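Local coordinates for probable outer membrane protein (Pseudomonas aeruginosa, PDB 3DWO), which probably transports long-chain fatty acids or other hydrophobic compounds across the outer membrane, as a beta-barrel channel of the FadL family, at residues R15-G20 and R378-L383; L290-Q295 and L302-T307; A399-Q404 and Q433-S438. All blocks are in the same frame, centred on the assembly; numbering follows the deposited sequence.

In the fold
All three contacts belong to one membrane barrel of the FadL type. Contact 1 joins the N-terminal loop after helix 10-14 to the wall strand 378-388; contacts 2 and 3 are strand pairs within the wall, in hairpins 287-295/300-309 and 395-411/423-441. Along the chain, contact 2 is nested in the loop closed by contact 1, and contact 3 follows both. The centres of contacts 1 and 2 lie about 11 Å apart, those of contacts 1 and 3 about 10 Å. Contacts 2 and 3 are centred about 20 Å apart, nearest atoms about 14 Å. Segment 15-20 touches both strand 378-388 and contact 2, bridging two parts of the wall; neighbouring strands 378-388 and 395-411 link contacts 1 and 3.

Contact 1. Residues R15-G20 and R378-L383; sequences RAMAGG and RYFASL. With C8E ((hydroxyethyloxy)tri(ethyloxy)octane), chain F; C8E ((hydroxyethyloxy)tri(ethyloxy)octane), chain E.
M17 is bent twice, at chi2 (68°) and chi3 (76°), which carries its terminal methyl to the ring of F380. That ring stands with CG anti to its carbonyl carbon and beside the backbone N (chi1 -74°), so the two side chains cross obliquely and M17 CE comes to 3.8 Å from F380 CE1. A16 CB adds a looser apolar approach, 4.5 Å from F380 CB. One inward position further along the strand, S382 has its OG anti to the carbonyl carbon, and this hydroxyl lies 3.6 Å from A16 N without a hydrogen bond between them. A16 N is already engaged: A16, with positive phi, is the C-prime residue of a Schellman motif, and its N-H goes to W13 O. S382 OG instead pairs with the hydroxyl of S402 and has a weak bond to W13 O. Just after the helix end, a type I' turn over R15-A18 (A18 N to R15 O, 3.0 Å) is followed by a type II turn over M17-G20; A16 and M17 of the first face the strand. The contact is small, 179 Å² in all, and mostly buried. Detergent marks both sides of the strand: on the side of F380, R378 NH1 is 3.4 Å from C14 of C8E (chain E), whose C17 lies over a guanidinium face; on the other side, C11 of C8E (chain F) lies over one face of the Y379 ring, toward its rim. R15, whose CB points away from the strand, forms a salt bridge with D344 and a cation-pi contact with F23. The loop after helix 10-14 thus rests on strand 378-388, which is hydrogen-bonded between strands 351-360 and 395-411.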
loop_
_atom_site.group_PDB
_atom_site.type_symbol
_atom_site.label_atom_id
_atom_site.label_comp_id
_atom_site.label_asym_id
_atom_site.label_seq_id
_atom_site.Cartn_x
_atom_site.Cartn_y
_atom_site.Cartn_z
ATOM N N ARG A 15 14.355 -8.342 -11.265
ATOM C CA ARG A 15 15.138 -9.140 -10.326
ATOM C C ARG A 15 14.553 -9.127 -8.917
ATOM O O ARG A 15 15.276 -9.285 -7.929
ATOM C CB ARG A 15 16.593 -8.661 -10.304
ATOM C CG ARG A 15 16.760 -7.159 -10.192
ATOM C CD ARG A 15 18.232 -6.774 -10.180
ATOM N NE ARG A 15 18.398 -5.327 -10.102
ATOM C CZ ARG A 15 18.701 -4.543 -11.131
ATOM N NH1 ARG A 15 18.887 -5.057 -12.338
ATOM N NH2 ARG A 15 18.807 -3.238 -10.951
ATOM N N ALA A 16 13.235 -8.959 -8.836
ATOM C CA ALA A 16 12.523 -8.929 -7.560
ATOM C C ALA A 16 13.110 -7.909 -6.593
ATOM O O ALA A 16 13.143 -8.138 -5.382
ATOM C CB ALA A 16 12.527 -10.317 -6.922
ATOM N N MET A 17 13.570 -6.783 -7.136
ATOM C CA MET A 17 14.148 -5.704 -6.335
ATOM C C MET A 17 15.447 -6.066 -5.604
ATOM O O MET A 17 15.907 -5.311 -4.747
ATOM C CB MET A 17 13.124 -5.205 -5.306
ATOM C CG MET A 17 11.978 -4.370 -5.875
ATOM S SD MET A 17 10.823 -5.278 -6.926
ATOM C CE MET A 17 9.877 -6.164 -5.694
ATOM N N ALA A 18 16.040 -7.212 -5.934
ATOM C CA ALA A 18 17.277 -7.633 -5.278
ATOM C C ALA A 18 18.424 -6.678 -5.597
ATOM O O ALA A 18 18.649 -6.325 -6.751
ATOM C CB ALA A 18 17.642 -9.053 -5.705
ATOM N N GLY A 19 19.149 -6.263 -4.564
ATOM C CA GLY A 19 20.260 -5.351 -4.765
ATOM C C GLY A 19 19.826 -3.900 -4.709
ATOM O O GLY A 19 20.655 -2.992 -4.789
ATOM N N GLY A 20 18.524 -3.676 -4.569
ATOM C CA GLY A 20 18.026 -2.317 -4.499
ATOM C C GLY A 20 18.423 -1.523 -5.726
ATOM O O GLY A 20 18.222 -1.971 -6.860
ATOM N N ARG A 378 4.128 -12.985 1.141
ATOM C CA ARG A 378 4.174 -13.210 -0.302
ATOM C C ARG A 378 5.529 -13.711 -0.771
ATOM O O ARG A 378 6.562 -13.434 -0.159
ATOM C CB ARG A 378 3.897 -11.925 -1.099
ATOM C CG ARG A 378 2.689 -11.099 -0.704
ATOM C CD ARG A 378 3.018 -10.141 0.423
ATOM N NE ARG A 378 1.981 -9.126 0.576
ATOM C CZ ARG A 378 1.810 -8.105 -0.258
ATOM N NH1 ARG A 378 2.612 -7.958 -1.304
ATOM N NH2 ARG A 378 0.833 -7.232 -0.053
ATOM N N TYR A 379 5.509 -14.461 -1.866
ATOM C CA TYR A 379 6.728 -14.937 -2.494
ATOM C C TYR A 379 6.701 -14.233 -3.846
ATOM O O TYR A 379 5.689 -14.274 -4.546
ATOM C CB TYR A 379 6.708 -16.451 -2.714
ATOM C CG TYR A 379 7.312 -17.269 -1.596
ATOM C CD1 TYR A 379 8.454 -16.837 -0.922
ATOM C CD2 TYR A 379 6.766 -18.501 -1.242
ATOM C CE1 TYR A 379 9.034 -17.611 0.077
ATOM C CE2 TYR A 379 7.338 -19.286 -0.248
ATOM C CZ TYR A 379 8.469 -18.836 0.408
ATOM O OH TYR A 379 9.025 -19.612 1.398
ATOM N N PHE A 380 7.791 -13.569 -4.202
ATOM C CA PHE A 380 7.862 -12.871 -5.479
ATOM C C PHE A 380 8.797 -13.614 -6.430
ATOM O O PHE A 380 9.905 -14.003 -6.045
ATOM C CB PHE A 380 8.468 -11.435 -5.475
ATOM C CG PHE A 380 7.624 -10.408 -4.927
ATOM C CD1 PHE A 380 7.443 -9.213 -5.619
ATOM C CD2 PHE A 380 7.073 -10.533 -3.655
ATOM C CE1 PHE A 380 6.723 -8.158 -5.052
ATOM C CE2 PHE A 380 6.352 -9.483 -3.080
ATOM C CZ PHE A 380 6.177 -8.292 -3.781
ATOM N N ALA A 381 8.340 -13.820 -7.660
ATOM C CA ALA A 381 9.134 -14.490 -8.690
ATOM C C ALA A 381 9.161 -13.565 -9.904
ATOM O O ALA A 381 8.115 -13.267 -10.481
ATOM C CB ALA A 381 8.502 -15.833 -9.059
ATOM N N SER A 382 10.353 -13.113 -10.291
ATOM C CA SER A 382 10.480 -12.191 -11.419
ATOM C C SER A 382 11.448 -12.618 -12.518
ATOM O O SER A 382 12.440 -13.307 -12.267
ATOM C CB SER A 382 10.926 -10.810 -10.925
ATOM O OG SER A 382 10.093 -10.313 -9.894
ATOM N N LEU A 383 11.145 -12.167 -13.734
ATOM C CA LEU A 383 11.966 -12.412 -14.917
ATOM C C LEU A 383 12.058 -11.069 -15.637
ATOM O O LEU A 383 11.072 -10.335 -15.700
ATOM C CB LEU A 383 11.305 -13.441 -15.842
ATOM C CG LEU A 383 11.218 -14.880 -15.339
ATOM C CD1 LEU A 383 10.490 -15.718 -16.378
ATOM C CD2 LEU A 383 12.619 -15.431 -15.082
HETATM C C2 C8E F . 5.018 -20.738 -4.984
HETATM C C3 C8E F . 4.687 -21.524 -3.795
HETATM C C4 C8E F . 3.370 -21.092 -3.342
HETATM C C5 C8E F . 3.424 -20.811 -1.872
HETATM C C6 C8E F . 2.442 -19.802 -1.476
HETATM C C7 C8E F . 3.301 -18.633 -1.301
HETATM C C8 C8E F . 2.954 -17.901 -0.056
HETATM O O9 C8E F . 3.872 -17.347 0.882
HETATM C C10 C8E F . 4.776 -18.213 1.544
HETATM C C11 C8E F . 5.614 -17.347 2.440
HETATM C C1 C8E E . -4.640 2.930 -7.422
HETATM C C2 C8E E . -4.453 1.709 -6.650
HETATM C C3 C8E E . -3.119 1.556 -6.078
HETATM C C4 C8E E . -2.358 0.695 -6.966
HETATM C C5 C8E E . -1.625 -0.298 -6.154
HETATM C C6 C8E E . -0.537 -0.856 -6.925
HETATM C C7 C8E E . -0.146 -1.945 -6.055
HETATM C C8 C8E E . 0.084 -3.132 -6.888
HETATM O O9 C8E E . 0.857 -4.267 -6.564
HETATM C C10 C8E E . 2.235 -4.123 -6.287
HETATM C C11 C8E E . 2.702 -5.513 -5.982
HETATM O O12 C8E E . 1.946 -6.085 -4.896
HETATM C C13 C8E E . 2.072 -7.527 -4.743
HETATM C C14 C8E E . 0.978 -8.493 -4.189
HETATM O O15 C8E E . -0.427 -8.652 -4.536
HETATM C C16 C8E E . -1.259 -7.796 -3.725
HETATM C C17 C8E E . -1.751 -8.437 -2.417
HETATM O O18 C8E E . -3.114 -8.857 -2.210
HETATM C C19 C8E E . -3.940 -7.800 -1.644
HETATM C C20 C8E E . -4.564 -7.861 -0.203
HETATM O O21 C8E E . -3.976 -7.066 0.831
#

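Contact 2. Residues L290-Q295 and L302-T307; sequences LDWVHQ and LGASAT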
loop_
_atom_site.group_PDB
_atom_site.type_symbol
_atom_site.label_atom_id
_atom_site.label_comp_id
_atom_site.label_asym_id
_atom_site.label_seq_id
_atom_site.Cartn_x
_atom_site.Cartn_y
_atom_site.Cartn_z
ATOM N N LEU A 290 19.094 -2.838 3.493
ATOM C CA LEU A 290 20.510 -3.132 3.369
ATOM C C LEU A 290 20.671 -3.812 2.010
ATOM O O LEU A 290 20.039 -4.832 1.754
ATOM C CB LEU A 290 20.942 -4.074 4.498
ATOM C CG LEU A 290 22.425 -4.183 4.871
ATOM C CD1 LEU A 290 23.234 -4.689 3.680
ATOM C CD2 LEU A 290 22.935 -2.823 5.327
ATOM N N ASP A 291 21.496 -3.239 1.136
ATOM C CA ASP A 291 21.708 -3.812 -0.190
ATOM C C ASP A 291 23.160 -4.203 -0.461
ATOM O O ASP A 291 24.098 -3.533 -0.021
ATOM C CB ASP A 291 21.240 -2.835 -1.267
ATOM C CG ASP A 291 19.793 -2.427 -1.092
ATOM O OD1 ASP A 291 18.916 -3.318 -1.099
ATOM O OD2 ASP A 291 19.532 -1.215 -0.949
ATOM N N TRP A 292 23.328 -5.291 -1.204
ATOM C CA TRP A 292 24.643 -5.801 -1.552
ATOM C C TRP A 292 24.662 -6.316 -2.984
ATOM O O TRP A 292 23.866 -7.171 -3.362
ATOM C CB TRP A 292 25.042 -6.924 -0.590
ATOM C CG TRP A 292 26.355 -7.579 -0.917
ATOM C CD1 TRP A 292 27.506 -6.960 -1.319
ATOM C CD2 TRP A 292 26.665 -8.976 -0.828
ATOM N NE1 TRP A 292 28.513 -7.883 -1.483
ATOM C CE2 TRP A 292 28.024 -9.129 -1.189
ATOM C CE3 TRP A 292 25.926 -10.115 -0.477
ATOM C CZ2 TRP A 292 28.662 -10.376 -1.209
ATOM C CZ3 TRP A 292 26.560 -11.358 -0.498
ATOM C CH2 TRP A 292 27.916 -11.475 -0.863
ATOM N N VAL A 293 25.576 -5.780 -3.781
ATOM C CA VAL A 293 25.708 -6.197 -5.166
ATOM C C VAL A 293 27.132 -6.673 -5.419
ATOM O O VAL A 293 28.097 -5.933 -5.218
ATOM C CB VAL A 293 25.367 -5.043 -6.133
ATOM C CG1 VAL A 293 25.666 -5.450 -7.565
ATOM C CG2 VAL A 293 23.894 -4.679 -5.997
ATOM N N HIS A 294 27.258 -7.925 -5.841
ATOM C CA HIS A 294 28.560 -8.499 -6.130
ATOM C C HIS A 294 28.673 -8.849 -7.606
ATOM O O HIS A 294 27.824 -9.549 -8.157
ATOM C CB HIS A 294 28.794 -9.759 -5.293
ATOM C CG HIS A 294 30.074 -10.464 -5.621
ATOM N ND1 HIS A 294 30.306 -11.051 -6.845
ATOM C CD2 HIS A 294 31.202 -10.649 -4.895
ATOM C CE1 HIS A 294 31.522 -11.566 -6.862
ATOM N NE2 HIS A 294 32.087 -11.335 -5.691
ATOM N N GLN A 295 29.726 -8.353 -8.241
ATOM C CA GLN A 295 29.959 -8.625 -9.647
ATOM C C GLN A 295 30.920 -9.807 -9.744
ATOM O O GLN A 295 32.093 -9.691 -9.390
ATOM C CB GLN A 295 30.547 -7.383 -10.311
ATOM C CG GLN A 295 29.689 -6.147 -10.089
ATOM C CD GLN A 295 30.385 -4.858 -10.477
ATOM O OE1 GLN A 295 31.448 -4.527 -9.944
ATOM N NE2 GLN A 295 29.785 -4.118 -11.405
ATOM N N LEU A 302 25.092 -10.351 -9.089
ATOM C CA LEU A 302 24.010 -10.786 -8.223
ATOM C C LEU A 302 23.801 -9.779 -7.101
ATOM O O LEU A 302 24.741 -9.104 -6.672
ATOM C CB LEU A 302 24.318 -12.159 -7.623
ATOM C CG LEU A 302 24.455 -13.330 -8.597
ATOM C CD1 LEU A 302 24.655 -14.613 -7.806
ATOM C CD2 LEU A 302 23.214 -13.439 -9.466
ATOM N N GLY A 303 22.560 -9.677 -6.636
ATOM C CA GLY A 303 22.243 -8.754 -5.568
ATOM C C GLY A 303 21.371 -9.402 -4.513
ATOM O O GLY A 303 20.586 -10.305 -4.807
ATOM N N ALA A 304 21.532 -8.948 -3.274
ATOM C CA ALA A 304 20.749 -9.443 -2.149
ATOM C C ALA A 304 20.238 -8.206 -1.444
ATOM O O ALA A 304 20.921 -7.182 -1.410
ATOM C CB ALA A 304 21.618 -10.263 -1.201
ATOM N N SER A 305 19.044 -8.291 -0.876
ATOM C CA SER A 305 18.485 -7.136 -0.195
ATOM C C SER A 305 17.587 -7.514 0.976
ATOM O O SER A 305 16.845 -8.491 0.913
ATOM C CB SER A 305 17.714 -6.282 -1.207
ATOM O OG SER A 305 17.015 -5.240 -0.558
ATOM N N ALA A 306 17.666 -6.736 2.048
ATOM C CA ALA A 306 16.848 -6.973 3.235
ATOM C C ALA A 306 16.245 -5.653 3.676
ATOM O O ALA A 306 16.972 -4.721 4.029
ATOM C CB ALA A 306 17.695 -7.553 4.357
ATOM N N THR A 307 14.920 -5.564 3.652
ATOM C CA THR A 307 14.261 -4.333 4.066
ATOM C C THR A 307 13.394 -4.543 5.298
ATOM O O THR A 307 12.533 -5.424 5.327
ATOM C CB THR A 307 13.392 -3.745 2.928
ATOM O OG1 THR A 307 14.231 -3.376 1.829
ATOM C CG2 THR A 307 12.635 -2.514 3.407
#
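The indole of W292 has H294 CB over one face, 3.8 Å above the plane and displaced toward the rim. A304 CB reaches the same ring obliquely, 4.4 Å from W292 CE3, while the indole NE1 is hydrogen-bonded to D226 on the adjoining strand 226-248. The H294 imidazole meets the ring of F296 with the planes at about 45°. The third flat group, the D291 carboxylate, lies on the opposite side of the sheet: S305 OG donates to D291 OD1 over 2.8 Å, meeting the oxygen nearly along its C-O axis. S305 OG is anti to its backbone N and D291 CG anti to its carbonyl carbon, which lets the two ends meet across a non-hydrogen-bonded pair. V293 and G303 form the other such pair, with the CA atoms only 4.3 Å apart; G303 carries no side chain, and A18 CB of the N-terminal loop packs against G303 O. Alternating with these pairs are the hydrogen-bonded ones, L290-A306, W292-A304 and H294-L302, each closed by two N-H...O bonds. The bond from L290 N to A306 O spans 2.9 Å at 166° on the hydrogen, and that from H294 N to L302 O is met nearly along the C=O axis. Three CA-H...O contacts add to this ladder, the shortest being G303 CA to W292 O at 3.2 Å. The strand directions differ by 169°. D291 and V293 touch L22, so their face meets the N-terminal region inside the barrel, whereas L290 and W292 lie on the surface and L302 touches a detergent molecule. Regular antiparallel pairing, with a detergent-contacting outer face and a plug-contacting inner one, is typical of a beta hairpin in an outer-membrane barrel of the FadL family.

Contact 3. Residues A399-Q404 and Q433-S438; sequences AAYSRQ and QVFSLS. With C8E ((hydroxyethyloxy)tri(ethyloxy)octane), chain E.
Strands 395-411 and 423-441 form the last hairpin of the barrel, and the second of them also pairs with strand 44-63, which closes the wall. Here the strands run antiparallel, their directions 170° apart. Two hydrogen-bonded pairs, A400-S436 and S402-V434, hold them with two backbone bonds each; the shortest runs from V434 N to S402 O, 2.7 Å, in the carbonyl plane. The A400-S436 bonds are less regular, with both donors standing above the acceptor's carbonyl plane. On the outer face, Y401 extends with CG anti to its backbone N and runs diagonally to Q433. Q433 CG takes the crowded place between N and carbonyl carbon, and from there its chain extends so that OE1 lies at the edge of the Y401 ring, in its plane. Y401 OH donates to Q433 OE1 over 2.7 Å, in the carbonyl plane, at a C=O...O angle of 146°. F435 lies alongside Y401: Y401 CD1 stands 3.8 Å above one face of the F435 ring, near its rim, and the ring planes are inclined at 58°. L437 CD1 reaches A399 CB at 3.8 Å. The inner face carries smaller side chains, A400, S402, V434 and S436. A400 CB meets S436 CB at 3.9 Å, and S436 OG bonds to N50, while W13 touches S402, V434 and S436. Bent at chi2, Q404 puts CG 3.4 Å from C13 of the detergent C8E (chain E), and its NE2 makes a weak bond to S402 OG, itself paired with S382. The Q433 amide is gripped at both ends, by the Y401 hydroxyl at OE1 and by D53 at NE2. This fixes its rotation, and the nearby carboxylate may polarise it and so strengthen OE1 as the acceptor for tyrosine.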
loop_
_atom_site.group_PDB
_atom_site.type_symbol
_atom_site.label_atom_id
_atom_site.label_comp_id
_atom_site.label_asym_id
_atom_site.label_seq_id
_atom_site.Cartn_x
_atom_site.Cartn_y
_atom_site.Cartn_z
ATOM N N ALA A 399 12.003 -4.781 -19.960
ATOM C CA ALA A 399 10.717 -5.424 -19.747
ATOM C C ALA A 399 10.840 -6.326 -18.531
ATOM O O ALA A 399 11.932 -6.781 -18.193
ATOM C CB ALA A 399 10.336 -6.240 -20.960
ATOM N N ALA A 400 9.721 -6.578 -17.868
ATOM C CA ALA A 400 9.735 -7.434 -16.698
ATOM C C ALA A 400 8.350 -7.987 -16.425
ATOM O O ALA A 400 7.339 -7.375 -16.776
ATOM C CB ALA A 400 10.234 -6.652 -15.479
ATOM N N TYR A 401 8.323 -9.166 -15.819
ATOM C CA TYR A 401 7.088 -9.817 -15.431
ATOM C C TYR A 401 7.349 -10.299 -14.025
ATOM O O TYR A 401 8.413 -10.840 -13.743
ATOM C CB TYR A 401 6.765 -11.027 -16.303
ATOM C CG TYR A 401 5.546 -11.774 -15.797
ATOM C CD1 TYR A 401 4.277 -11.193 -15.847
ATOM C CD2 TYR A 401 5.669 -13.032 -15.210
ATOM C CE1 TYR A 401 3.160 -11.847 -15.323
ATOM C CE2 TYR A 401 4.558 -13.693 -14.682
ATOM C CZ TYR A 401 3.308 -13.095 -14.743
ATOM O OH TYR A 401 2.211 -13.746 -14.228
ATOM N N SER A 402 6.384 -10.099 -13.143
ATOM C CA SER A 402 6.549 -10.526 -11.770
ATOM C C SER A 402 5.251 -11.109 -11.230
ATOM O O SER A 402 4.184 -10.514 -11.364
ATOM C CB SER A 402 7.006 -9.351 -10.907
ATOM O OG SER A 402 7.236 -9.769 -9.579
ATOM N N ARG A 403 5.353 -12.290 -10.636
ATOM C CA ARG A 403 4.199 -12.956 -10.066
ATOM C C ARG A 403 4.361 -12.961 -8.552
ATOM O O ARG A 403 5.445 -13.220 -8.036
ATOM C CB ARG A 403 4.091 -14.392 -10.592
ATOM C CG ARG A 403 3.111 -15.263 -9.823
ATOM C CD ARG A 403 1.702 -14.672 -9.824
ATOM N NE ARG A 403 0.840 -15.264 -8.798
ATOM C CZ ARG A 403 0.435 -16.531 -8.795
ATOM N NH1 ARG A 403 0.807 -17.354 -9.768
ATOM N NH2 ARG A 403 -0.338 -16.978 -7.814
ATOM N N GLN A 404 3.282 -12.654 -7.847
ATOM C CA GLN A 404 3.309 -12.638 -6.397
ATOM C C GLN A 404 2.371 -13.712 -5.872
ATOM O O GLN A 404 1.157 -13.659 -6.102
ATOM C CB GLN A 404 2.876 -11.273 -5.852
ATOM C CG GLN A 404 3.764 -10.096 -6.254
ATOM C CD GLN A 404 3.534 -9.634 -7.683
ATOM O OE1 GLN A 404 2.394 -9.415 -8.098
ATOM N NE2 GLN A 404 4.617 -9.476 -8.442
ATOM N N GLN A 433 0.167 -10.019 -10.093
ATOM C CA GLN A 433 1.126 -10.105 -11.172
ATOM C C GLN A 433 1.342 -8.701 -11.702
ATOM O O GLN A 433 0.412 -7.888 -11.725
ATOM C CB GLN A 433 0.636 -11.062 -12.261
ATOM C CG GLN A 433 -0.461 -10.562 -13.159
ATOM C CD GLN A 433 -0.966 -11.667 -14.069
ATOM O OE1 GLN A 433 -0.189 -12.518 -14.518
ATOM N NE2 GLN A 433 -2.266 -11.662 -14.352
ATOM N N VAL A 434 2.579 -8.413 -12.092
ATOM C CA VAL A 434 2.941 -7.098 -12.596
ATOM C C VAL A 434 3.689 -7.186 -13.924
ATOM O O VAL A 434 4.551 -8.046 -14.116
ATOM C CB VAL A 434 3.832 -6.342 -11.573
ATOM C CG1 VAL A 434 4.124 -4.925 -12.069
ATOM C CG2 VAL A 434 3.153 -6.303 -10.202
ATOM N N PHE A 435 3.331 -6.300 -14.846
ATOM C CA PHE A 435 3.979 -6.221 -16.145
ATOM C C PHE A 435 4.670 -4.866 -16.091
ATOM O O PHE A 435 4.040 -3.863 -15.761
ATOM C CB PHE A 435 2.946 -6.255 -17.267
ATOM C CG PHE A 435 2.056 -7.463 -17.226
ATOM C CD1 PHE A 435 1.018 -7.546 -16.301
ATOM C CD2 PHE A 435 2.285 -8.538 -18.078
ATOM C CE1 PHE A 435 0.223 -8.682 -16.223
ATOM C CE2 PHE A 435 1.496 -9.682 -18.009
ATOM C CZ PHE A 435 0.461 -9.756 -17.078
ATOM N N SER A 436 5.961 -4.837 -16.400
ATOM C CA SER A 436 6.728 -3.599 -16.327
ATOM C C SER A 436 7.478 -3.292 -17.619
ATOM O O SER A 436 7.969 -4.196 -18.296
ATOM C CB SER A 436 7.713 -3.700 -15.158
ATOM O OG SER A 436 8.282 -2.442 -14.841
ATOM N N LEU A 437 7.570 -2.009 -17.952
ATOM C CA LEU A 437 8.254 -1.574 -19.162
ATOM C C LEU A 437 8.856 -0.190 -18.917
ATOM O O LEU A 437 8.184 0.690 -18.388
ATOM C CB LEU A 437 7.256 -1.510 -20.317
ATOM C CG LEU A 437 7.780 -1.759 -21.731
ATOM C CD1 LEU A 437 8.194 -3.224 -21.881
ATOM C CD2 LEU A 437 6.686 -1.422 -22.736
ATOM N N SER A 438 10.121 -0.002 -19.283
ATOM C CA SER A 438 10.773 1.291 -19.083
ATOM C C SER A 438 11.687 1.704 -20.226
ATOM O O SER A 438 12.156 0.875 -21.001
ATOM C CB SER A 438 11.601 1.285 -17.798
ATOM O OG SER A 438 12.760 0.488 -17.960
HETATM C C1 C8E E . -4.640 2.930 -7.422
HETATM C C2 C8E E . -4.453 1.709 -6.650
HETATM C C3 C8E E . -3.119 1.556 -6.078
HETATM C C4 C8E E . -2.358 0.695 -6.966
HETATM C C5 C8E E . -1.625 -0.298 -6.154
HETATM C C6 C8E E . -0.537 -0.856 -6.925
HETATM C C7 C8E E . -0.146 -1.945 -6.055
HETATM C C8 C8E E . 0.084 -3.132 -6.888
HETATM O O9 C8E E . 0.857 -4.267 -6.564
HETATM C C10 C8E E . 2.235 -4.123 -6.287
HETATM C C11 C8E E . 2.702 -5.513 -5.982
HETATM O O12 C8E E . 1.946 -6.085 -4.896
HETATM C C13 C8E E . 2.072 -7.527 -4.743
HETATM C C14 C8E E . 0.978 -8.493 -4.189
HETATM O O15 C8E E . -0.427 -8.652 -4.536
HETATM C C16 C8E E . -1.259 -7.796 -3.725
HETATM C C17 C8E E . -1.751 -8.437 -2.417
HETATM O O18 C8E E . -3.114 -8.857 -2.210
HETATM C C19 C8E E . -3.940 -7.800 -1.644
HETATM C C20 C8E E . -4.564 -7.861 -0.203
HETATM O O21 C8E E . -3.976 -7.066 0.831
#